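Local structure of spherulin-4 (5C5G) at residues Ile30-Val36 against Leu65-Val71; Arg84-Val89 against Tyr129-Leu133; Pro119-Asp123 against Ala155-Tyr161. The protein is a glycoside hydrolase of the spherulin-4 family that probably acts on galactosaminogalactan, a fungal polysaccharide rich in N-acetylgalactosamine, during its biosynthesis. All coordinates share one frame. Residue numbers count along the deposited sequence, not the author numbering.

Interaction 1 of 3, residues Ile30-Val36 against Leu65-Val71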
loop_
_atom_site.group_PDB
_atom_site.type_symbol
_atom_site.label_atom_id
_atom_site.label_comp_id
_atom_site.label_asym_id
_atom_site.label_seq_id
_atom_site.Cartn_x
_atom_site.Cartn_y
_atom_site.Cartn_z
ATOM N N ILE A 30 -9.057 -3.818 11.877
ATOM C CA ILE A 30 -10.023 -3.884 10.793
ATOM C C ILE A 30 -11.424 -4.114 11.367
ATOM O O ILE A 30 -12.394 -3.484 10.940
ATOM C CB ILE A 30 -9.686 -5.009 9.797
ATOM C CG1 ILE A 30 -8.429 -4.651 9.010
ATOM C CG2 ILE A 30 -10.864 -5.285 8.845
ATOM C CD1 ILE A 30 -7.815 -5.852 8.286
ATOM N N SER A 31 -11.517 -5.029 12.326
ATOM C CA SER A 31 -12.776 -5.371 12.964
ATOM C C SER A 31 -13.291 -4.237 13.849
ATOM O O SER A 31 -14.495 -3.965 13.901
ATOM C CB SER A 31 -12.598 -6.648 13.795
ATOM O OG SER A 31 -13.813 -6.984 14.434
ATOM N N LYS A 32 -12.380 -3.561 14.544
ATOM C CA LYS A 32 -12.759 -2.477 15.441
ATOM C C LYS A 32 -13.252 -1.250 14.681
ATOM O O LYS A 32 -14.069 -0.488 15.188
ATOM C CB LYS A 32 -11.570 -2.093 16.328
ATOM C CG LYS A 32 -11.840 -0.950 17.283
ATOM C CD LYS A 32 -10.618 -0.595 18.102
ATOM C CE LYS A 32 -10.889 0.618 18.975
ATOM N NZ LYS A 32 -9.649 1.144 19.604
ATOM N N HIS A 33 -12.735 -1.051 13.471
ATOM C CA HIS A 33 -13.011 0.164 12.691
ATOM C C HIS A 33 -13.569 -0.172 11.309
ATOM O O HIS A 33 -12.901 0.028 10.290
ATOM C CB HIS A 33 -11.738 0.980 12.520
ATOM C CG HIS A 33 -11.103 1.400 13.804
ATOM N ND1 HIS A 33 -11.626 2.380 14.614
ATOM C CD2 HIS A 33 -9.962 0.984 14.402
ATOM C CE1 HIS A 33 -10.838 2.548 15.662
ATOM N NE2 HIS A 33 -9.814 1.720 15.548
ATOM N N PRO A 34 -14.810 -0.679 11.264
ATOM C CA PRO A 34 -15.392 -1.045 9.966
ATOM C C PRO A 34 -15.579 0.153 9.040
ATOM O O PRO A 34 -15.705 -0.030 7.838
ATOM C CB PRO A 34 -16.749 -1.649 10.345
ATOM C CG PRO A 34 -17.059 -1.110 11.697
ATOM C CD PRO A 34 -15.724 -0.960 12.381
ATOM N N ASP A 35 -15.569 1.356 9.604
ATOM C CA ASP A 35 -15.706 2.584 8.827
ATOM C C ASP A 35 -14.401 3.048 8.171
ATOM O O ASP A 35 -14.422 3.951 7.350
ATOM C CB ASP A 35 -16.251 3.701 9.723
ATOM C CG ASP A 35 -15.353 3.982 10.914
ATOM O OD1 ASP A 35 -14.943 3.020 11.598
ATOM O OD2 ASP A 35 -15.045 5.166 11.164
ATOM N N VAL A 36 -13.273 2.460 8.550
ATOM C CA VAL A 36 -11.975 2.786 7.977
ATOM C C VAL A 36 -11.704 1.831 6.837
ATOM O O VAL A 36 -11.968 0.634 6.950
ATOM C CB VAL A 36 -10.853 2.681 9.034
ATOM C CG1 VAL A 36 -9.476 2.821 8.400
ATOM C CG2 VAL A 36 -11.055 3.744 10.080
ATOM N N LEU A 65 -8.553 -12.081 5.783
ATOM C CA LEU A 65 -8.542 -10.636 5.557
ATOM C C LEU A 65 -9.473 -10.259 4.427
ATOM O O LEU A 65 -10.167 -9.242 4.501
ATOM C CB LEU A 65 -7.135 -10.116 5.238
ATOM C CG LEU A 65 -6.064 -10.247 6.316
ATOM C CD1 LEU A 65 -4.798 -9.570 5.849
ATOM C CD2 LEU A 65 -6.509 -9.670 7.651
ATOM N N ALA A 66 -9.480 -11.066 3.372
ATOM C CA ALA A 66 -10.303 -10.789 2.200
ATOM C C ALA A 66 -11.790 -10.785 2.542
ATOM O O ALA A 66 -12.582 -10.165 1.848
ATOM C CB ALA A 66 -10.024 -11.803 1.110
ATOM N N SER A 67 -12.168 -11.470 3.618
ATOM C CA SER A 67 -13.565 -11.546 4.027
ATOM C C SER A 67 -14.130 -10.225 4.546
ATOM O O SER A 67 -15.346 -10.074 4.649
ATOM C CB SER A 67 -13.735 -12.630 5.096
ATOM O OG SER A 67 -13.259 -12.193 6.356
ATOM N N TYR A 68 -13.267 -9.276 4.895
ATOM C CA TYR A 68 -13.725 -7.984 5.412
ATOM C C TYR A 68 -13.960 -7.011 4.276
ATOM O O TYR A 68 -13.081 -6.789 3.445
ATOM C CB TYR A 68 -12.684 -7.399 6.362
ATOM C CG TYR A 68 -12.592 -8.125 7.674
ATOM C CD1 TYR A 68 -13.409 -7.776 8.733
ATOM C CD2 TYR A 68 -11.682 -9.151 7.859
ATOM C CE1 TYR A 68 -13.333 -8.435 9.944
ATOM C CE2 TYR A 68 -11.599 -9.818 9.064
ATOM C CZ TYR A 68 -12.423 -9.457 10.104
ATOM O OH TYR A 68 -12.353 -10.116 11.315
ATOM N N GLU A 69 -15.135 -6.402 4.259
ATOM C CA GLU A 69 -15.527 -5.541 3.158
ATOM C C GLU A 69 -14.718 -4.249 3.094
ATOM O O GLU A 69 -14.634 -3.631 2.038
ATOM C CB GLU A 69 -17.013 -5.200 3.265
ATOM N N ASN A 70 -14.131 -3.850 4.221
ATOM C CA ASN A 70 -13.320 -2.627 4.269
ATOM C C ASN A 70 -11.847 -2.864 4.025
ATOM O O ASN A 70 -11.032 -1.970 4.249
ATOM C CB ASN A 70 -13.528 -1.867 5.590
ATOM C CG ASN A 70 -13.188 -2.691 6.824
ATOM O OD1 ASN A 70 -13.385 -3.901 6.855
ATOM N ND2 ASN A 70 -12.707 -2.023 7.864
ATOM N N VAL A 71 -11.505 -4.046 3.534
ATOM C CA VAL A 71 -10.138 -4.375 3.161
ATOM C C VAL A 71 -10.035 -4.502 1.653
ATOM O O VAL A 71 -10.887 -5.128 1.012
ATOM C CB VAL A 71 -9.727 -5.730 3.778
ATOM C CG1 VAL A 71 -8.419 -6.280 3.176
ATOM C CG2 VAL A 71 -9.614 -5.598 5.290
#
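I30 is the main bump of this contact. Its CA-CB bond points at residues 65-71, and its side chain fills a hollow lined by L65, Y68, N70 and V71. I30 CG2 sits over one face of the Y68 ring, 3.9 Å from the ring centroid, as a CH-pi contact. I30 CG2 also reaches N70 OD1 at 3.5 Å and V71 CG2 at 3.8 Å. I30 CD1 is 3.5 Å from V71 CG2, and I30 CD1 is 4.1 Å from L65 CD2. S31 adds a looser contact, with S31 CB 4.3 Å from Y68 OH. That hydroxyl is hydrogen-bonded to E27, on the same helix as I30. Both segments are helix ends that turn into the next strand. Helix 24-32 leads to strand 38-42 and helix 56-66 to strand 71-78, so the contact joins neighbouring alpha-to-beta connections of the (beta/alpha)8 barrel. Each connection makes a type I turn, H33 to V36 in one and Y68 to V71 in the other. N70 is the second bump, and it points the opposite way across the gap. Its amide enters the bend formed by the end of the first helix and the turn after it. N70 ND2 donates to V36 O at 2.9 Å and, more weakly, to I30 O at 3.4 Å. The carbonyl H33 O is also near, 3.2 Å from N70 ND2. P34 borders this pocket, its CA 3.5 Å from N70 ND2. The nearest CA pair is P34 CA and N70 CA, 6.3 Å apart. F38 of strand 38-42 touches both I30 and N70.

Interaction 2 of 3, residues Arg84-Val89 against Tyr129-Leu133; sequences RNISEV and YLREL
Residues 84-85 are extended, and a helix starts at I86 and runs on past V89. N85 is its N-cap: N85 OD1 accepts from S87 N at 3.0 Å. Residues 129-133 are all helical, in the middle of helix 124-139. The backbones come nearest at I86 CA and Y129 CA, 7.6 Å apart. Y129 (chi1 t, chi2 -82°) extends its ring across the start of the other helix. Y129 OH donates to R84 O at 2.7 Å, near the ring plane. V89 CG2 lies 3.5 Å from Y129 OH, and I86 CB lies 3.9 Å from Y129 CE2. L130 turns its CA-CB bond away from residues 84-89 and packs on Y161. E132 points toward the first segment, and its CD is 3.7 Å from I86 CD1. L133 (m, t) also points toward it. Its CD2 is 3.7 Å from I86 CG1 and 3.6 Å from V89 CG1. I86 (t, t) thus reaches between Y129 and L133, with E132 at its tip. Deeper in, V89 and L133 both rest on F115 of strand 112-116. This is the packing of adjacent outer helices in a TIM barrel, each following its own strand in the beta/alpha repeat.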
loop_
_atom_site.group_PDB
_atom_site.type_symbol
_atom_site.label_atom_id
_atom_site.label_comp_id
_atom_site.label_asym_id
_atom_site.label_seq_id
_atom_site.Cartn_x
_atom_site.Cartn_y
_atom_site.Cartn_z
ATOM N N ARG A 84 12.636 -4.339 -15.247
ATOM C CA ARG A 84 12.287 -5.743 -15.218
ATOM C C ARG A 84 11.497 -6.077 -16.470
ATOM O O ARG A 84 10.584 -5.335 -16.859
ATOM C CB ARG A 84 11.472 -6.057 -13.963
ATOM C CG ARG A 84 11.218 -7.528 -13.775
ATOM C CD ARG A 84 10.664 -7.782 -12.403
ATOM N NE ARG A 84 10.419 -9.208 -12.200
ATOM C CZ ARG A 84 9.316 -9.745 -11.694
ATOM N NH1 ARG A 84 8.300 -9.000 -11.314
ATOM N NH2 ARG A 84 9.221 -11.062 -11.567
ATOM N N ASN A 85 11.853 -7.189 -17.102
ATOM C CA ASN A 85 11.171 -7.642 -18.302
ATOM C C ASN A 85 9.669 -7.680 -18.071
ATOM O O ASN A 85 9.201 -8.256 -17.097
ATOM C CB ASN A 85 11.677 -9.035 -18.682
ATOM C CG ASN A 85 11.274 -9.441 -20.080
ATOM O OD1 ASN A 85 10.111 -9.327 -20.470
ATOM N ND2 ASN A 85 12.244 -9.917 -20.850
ATOM N N ILE A 86 8.918 -7.043 -18.956
ATOM C CA ILE A 86 7.492 -6.888 -18.753
ATOM C C ILE A 86 6.777 -8.244 -18.759
ATOM O O ILE A 86 5.744 -8.401 -18.092
ATOM C CB ILE A 86 6.892 -5.885 -19.773
ATOM C CG1 ILE A 86 5.532 -5.392 -19.273
ATOM C CG2 ILE A 86 6.832 -6.489 -21.177
ATOM C CD1 ILE A 86 5.037 -4.131 -19.971
ATOM N N SER A 87 7.319 -9.233 -19.463
ATOM C CA SER A 87 6.704 -10.551 -19.442
ATOM C C SER A 87 6.804 -11.193 -18.055
ATOM O O SER A 87 5.917 -11.947 -17.657
ATOM C CB SER A 87 7.319 -11.468 -20.503
ATOM O OG SER A 87 8.674 -11.751 -20.206
ATOM N N GLU A 88 7.866 -10.881 -17.315
ATOM C CA GLU A 88 8.037 -11.418 -15.968
ATOM C C GLU A 88 7.110 -10.700 -15.001
ATOM O O GLU A 88 6.506 -11.310 -14.119
ATOM C CB GLU A 88 9.494 -11.292 -15.525
ATOM C CG GLU A 88 10.433 -12.159 -16.354
ATOM C CD GLU A 88 11.899 -11.860 -16.115
ATOM O OE1 GLU A 88 12.230 -11.271 -15.065
ATOM O OE2 GLU A 88 12.720 -12.217 -16.987
ATOM N N VAL A 89 6.967 -9.397 -15.183
ATOM C CA VAL A 89 6.014 -8.636 -14.391
ATOM C C VAL A 89 4.604 -9.188 -14.637
ATOM O O VAL A 89 3.837 -9.418 -13.704
ATOM C CB VAL A 89 6.080 -7.143 -14.735
ATOM C CG1 VAL A 89 5.032 -6.373 -13.987
ATOM C CG2 VAL A 89 7.461 -6.583 -14.413
ATOM N N TYR A 129 5.217 1.564 -20.714
ATOM C CA TYR A 129 5.358 0.355 -19.911
ATOM C C TYR A 129 4.375 0.383 -18.761
ATOM O O TYR A 129 3.654 -0.597 -18.536
ATOM C CB TYR A 129 6.797 0.287 -19.408
ATOM C CG TYR A 129 7.248 -0.798 -18.439
ATOM C CD1 TYR A 129 7.028 -0.682 -17.077
ATOM C CD2 TYR A 129 8.019 -1.862 -18.879
ATOM C CE1 TYR A 129 7.507 -1.628 -16.193
ATOM C CE2 TYR A 129 8.507 -2.811 -17.999
ATOM C CZ TYR A 129 8.249 -2.682 -16.661
ATOM O OH TYR A 129 8.754 -3.595 -15.775
ATOM N N LEU A 130 4.312 1.489 -18.031
ATOM C CA LEU A 130 3.394 1.579 -16.903
ATOM C C LEU A 130 1.947 1.533 -17.357
ATOM O O LEU A 130 1.105 0.906 -16.705
ATOM C CB LEU A 130 3.649 2.839 -16.085
ATOM C CG LEU A 130 5.011 2.883 -15.374
ATOM C CD1 LEU A 130 5.223 4.225 -14.708
ATOM C CD2 LEU A 130 5.131 1.763 -14.341
ATOM N N ARG A 131 1.634 2.170 -18.480
ATOM C CA ARG A 131 0.265 2.132 -18.989
ATOM C C ARG A 131 -0.135 0.720 -19.399
ATOM O O ARG A 131 -1.276 0.286 -19.167
ATOM C CB ARG A 131 0.100 3.098 -20.165
ATOM C CG ARG A 131 -0.006 4.566 -19.736
ATOM C CD ARG A 131 0.167 5.547 -20.919
ATOM N NE ARG A 131 -0.847 5.461 -21.986
ATOM C CZ ARG A 131 -2.051 6.020 -21.931
ATOM N NH1 ARG A 131 -2.439 6.662 -20.837
ATOM N NH2 ARG A 131 -2.884 5.927 -22.967
ATOM N N GLU A 132 0.794 -0.007 -20.010
ATOM C CA GLU A 132 0.532 -1.393 -20.361
ATOM C C GLU A 132 0.248 -2.219 -19.111
ATOM O O GLU A 132 -0.670 -3.038 -19.092
ATOM C CB GLU A 132 1.695 -2.008 -21.148
ATOM C CG GLU A 132 1.432 -3.459 -21.518
ATOM C CD GLU A 132 2.371 -4.026 -22.555
ATOM O OE1 GLU A 132 3.146 -3.262 -23.164
ATOM O OE2 GLU A 132 2.314 -5.257 -22.766
ATOM N N LEU A 133 1.026 -2.019 -18.063
ATOM C CA LEU A 133 0.790 -2.747 -16.826
ATOM C C LEU A 133 -0.576 -2.459 -16.248
ATOM O O LEU A 133 -1.233 -3.374 -15.755
ATOM C CB LEU A 133 1.873 -2.458 -15.794
ATOM C CG LEU A 133 3.252 -3.016 -16.143
ATOM C CD1 LEU A 133 4.215 -2.697 -15.007
ATOM C CD2 LEU A 133 3.238 -4.524 -16.438
#

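Interaction 3 of 3, residues Pro119-Asp123 against Ala155-Tyr161; sequences PQQYD and AIPDSRY
Four hydrogen bonds tie these two loops together. D158 N donates to Q120 O at 2.9 Å, and Q120 NE2 (Q120 chi1 m, chi2 t, chi3 -86°) donates to I156 O at 3.0 Å. Y161 OH (Y161 chi1 m) donates to Q121 O at 2.7 Å and accepts from D123 N at 3.0 Å. One hydroxyl thus binds two backbone groups just ahead of helix 124-139. Within residues 155-161, D158 (chi1 t) forms a salt bridge with R160: R160 NE to D158 OD1 is 2.8 Å, and R160 NH1 to D158 OD2 is 2.9 Å. D158 OD1 also accepts from R160 N at 2.9 Å, an Asx turn. This holds the guanidinium flat on the Y122 ring, with centres 3.5 Å apart and planes at 6°, a stacked cation-pi contact. Y122 has chi1 t and chi2 81°. The backbones are extended through 121-123 and 155-158, then helical in phi/psi at 159-161. In register, Q120 CA is 3.8 Å from P157 CA, and Y122 CA is 5.6 Å from D158 CA. Packing surrounds these bonds: Y122 CB is 3.6 Å from D158 CG, Q120 NE2 is 3.4 Å from A155 CB, and P119 O is 3.9 Å from P157 CB. The loops follow adjacent barrel strands, 112-116 and 148-152, on the side of the barrel where sugar-binding D116 and E172 lie. The A155 side chain is about 7 Å from that of E172. P157 packs on strand 167-172, while Y161 lies against helix 124-139 at I126, L127 and L130.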
loop_
_atom_site.group_PDB
_atom_site.type_symbol
_atom_site.label_atom_id
_atom_site.label_comp_id
_atom_site.label_asym_id
_atom_site.label_seq_id
_atom_site.Cartn_x
_atom_site.Cartn_y
_atom_site.Cartn_z
ATOM N N PRO A 119 9.772 3.995 -11.538
ATOM C CA PRO A 119 10.757 5.064 -11.699
ATOM C C PRO A 119 10.204 6.448 -11.415
ATOM O O PRO A 119 8.991 6.659 -11.510
ATOM C CB PRO A 119 11.181 4.947 -13.166
ATOM C CG PRO A 119 10.177 4.126 -13.804
ATOM C CD PRO A 119 9.421 3.346 -12.809
ATOM N N GLN A 120 11.089 7.347 -11.032
ATOM C CA GLN A 120 10.745 8.751 -10.849
ATOM C C GLN A 120 10.866 9.537 -12.123
ATOM O O GLN A 120 10.098 10.463 -12.353
ATOM C CB GLN A 120 11.691 9.410 -9.855
ATOM C CG GLN A 120 11.431 9.119 -8.408
ATOM C CD GLN A 120 12.485 9.773 -7.549
ATOM O OE1 GLN A 120 13.550 9.198 -7.327
ATOM N NE2 GLN A 120 12.227 11.003 -7.110
ATOM N N GLN A 121 11.877 9.238 -12.926
ATOM C CA GLN A 121 12.189 10.074 -14.065
ATOM C C GLN A 121 11.208 9.838 -15.205
ATOM O O GLN A 121 10.881 8.708 -15.528
ATOM C CB GLN A 121 13.625 9.810 -14.546
ATOM C CG GLN A 121 14.670 9.839 -13.427
ATOM C CD GLN A 121 16.103 9.727 -13.932
ATOM O OE1 GLN A 121 16.356 9.747 -15.138
ATOM N NE2 GLN A 121 17.050 9.607 -13.002
ATOM N N TYR A 122 10.779 10.916 -15.842
ATOM C CA TYR A 122 9.919 10.791 -16.998
ATOM C C TYR A 122 10.681 10.282 -18.211
ATOM O O TYR A 122 11.766 10.774 -18.539
ATOM C CB TYR A 122 9.256 12.113 -17.363
ATOM C CG TYR A 122 8.419 11.945 -18.584
ATOM C CD1 TYR A 122 7.145 11.413 -18.494
ATOM C CD2 TYR A 122 8.924 12.245 -19.838
ATOM C CE1 TYR A 122 6.383 11.223 -19.628
ATOM C CE2 TYR A 122 8.174 12.050 -20.970
ATOM C CZ TYR A 122 6.904 11.543 -20.858
ATOM O OH TYR A 122 6.145 11.353 -21.987
ATOM N N ASP A 123 10.081 9.309 -18.885
ATOM C CA ASP A 123 10.524 8.853 -20.192
ATOM C C ASP A 123 9.308 8.247 -20.871
ATOM O O ASP A 123 8.535 7.535 -20.248
ATOM C CB ASP A 123 11.649 7.833 -20.052
ATOM C CG ASP A 123 12.129 7.316 -21.387
ATOM O OD1 ASP A 123 13.048 7.921 -21.962
ATOM O OD2 ASP A 123 11.571 6.296 -21.856
ATOM N N ALA A 155 9.322 8.066 -3.636
ATOM C CA ALA A 155 9.779 9.439 -3.781
ATOM C C ALA A 155 8.866 10.056 -4.827
ATOM O O ALA A 155 8.023 9.361 -5.399
ATOM C CB ALA A 155 11.236 9.482 -4.230
ATOM N N ILE A 156 8.991 11.351 -5.077
ATOM C CA ILE A 156 8.061 11.995 -5.982
ATOM C C ILE A 156 8.432 11.721 -7.438
ATOM O O ILE A 156 9.523 12.085 -7.864
ATOM C CB ILE A 156 8.025 13.514 -5.740
ATOM C CG1 ILE A 156 7.508 13.819 -4.324
ATOM C CG2 ILE A 156 7.098 14.177 -6.767
ATOM C CD1 ILE A 156 7.766 15.247 -3.890
ATOM N N PRO A 157 7.545 11.095 -8.219
ATOM C CA PRO A 157 7.849 10.867 -9.629
ATOM C C PRO A 157 7.384 12.036 -10.458
ATOM O O PRO A 157 6.657 12.887 -9.941
ATOM C CB PRO A 157 6.979 9.655 -9.951
ATOM C CG PRO A 157 5.747 9.921 -9.165
ATOM C CD PRO A 157 6.219 10.546 -7.870
ATOM N N ASP A 158 7.750 12.072 -11.732
ATOM C CA ASP A 158 7.166 13.068 -12.626
ATOM C C ASP A 158 5.638 12.916 -12.579
ATOM O O ASP A 158 5.095 11.798 -12.543
ATOM C CB ASP A 158 7.700 12.890 -14.039
ATOM C CG ASP A 158 7.146 13.920 -15.005
ATOM O OD1 ASP A 158 6.019 13.733 -15.485
ATOM O OD2 ASP A 158 7.833 14.922 -15.300
ATOM N N SER A 159 4.947 14.042 -12.585
ATOM C CA SER A 159 3.517 14.040 -12.357
ATOM C C SER A 159 2.760 13.297 -13.444
ATOM O O SER A 159 1.650 12.847 -13.186
ATOM C CB SER A 159 2.988 15.470 -12.240
ATOM O OG SER A 159 3.197 16.197 -13.433
ATOM N N ARG A 160 3.337 13.151 -14.631
ATOM C CA ARG A 160 2.659 12.443 -15.710
ATOM C C ARG A 160 2.430 10.981 -15.387
ATOM O O ARG A 160 1.569 10.332 -16.008
ATOM C CB ARG A 160 3.430 12.594 -17.019
ATOM C CG ARG A 160 3.286 13.972 -17.627
ATOM C CD ARG A 160 4.311 14.215 -18.715
ATOM N NE ARG A 160 5.609 14.528 -18.135
ATOM C CZ ARG A 160 6.648 14.981 -18.832
ATOM N NH1 ARG A 160 7.780 15.244 -18.205
ATOM N NH2 ARG A 160 6.550 15.193 -20.144
ATOM N N TYR A 161 3.152 10.435 -14.424
ATOM C CA TYR A 161 2.915 9.056 -14.033
ATOM C C TYR A 161 1.713 8.887 -13.104
ATOM O O TYR A 161 1.163 7.792 -12.999
ATOM C CB TYR A 161 4.163 8.499 -13.356
ATOM C CG TYR A 161 5.370 8.326 -14.259
ATOM C CD1 TYR A 161 5.239 7.927 -15.578
ATOM C CD2 TYR A 161 6.653 8.523 -13.779
ATOM C CE1 TYR A 161 6.346 7.753 -16.392
ATOM C CE2 TYR A 161 7.775 8.346 -14.601
ATOM C CZ TYR A 161 7.606 7.975 -15.905
ATOM O OH TYR A 161 8.687 7.781 -16.713
#

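Overall arrangement
Interaction 1 is on the opposite side of the chain's centre from the other two, about 31 and 32 Å away between centres. It joins helix ends that lead into strands. Interactions 2 and 3 involve segments that follow strands, and they meet at helix 124-139: it carries Y129-L133, and the loop 119-123 runs into its start. They touch where L130 CD1 lies 3.8 Å from Y161 CD1. All three are partly buried, interaction 1 most: five of nine touching residues, against two of six in interaction 2 and three of eleven in interaction 3. Interactions 1 and 2 combine aliphatic packing with side-chain bonds to backbone carbonyls. Interaction 3, between loops, is the most polar and adds a cation-pi stack.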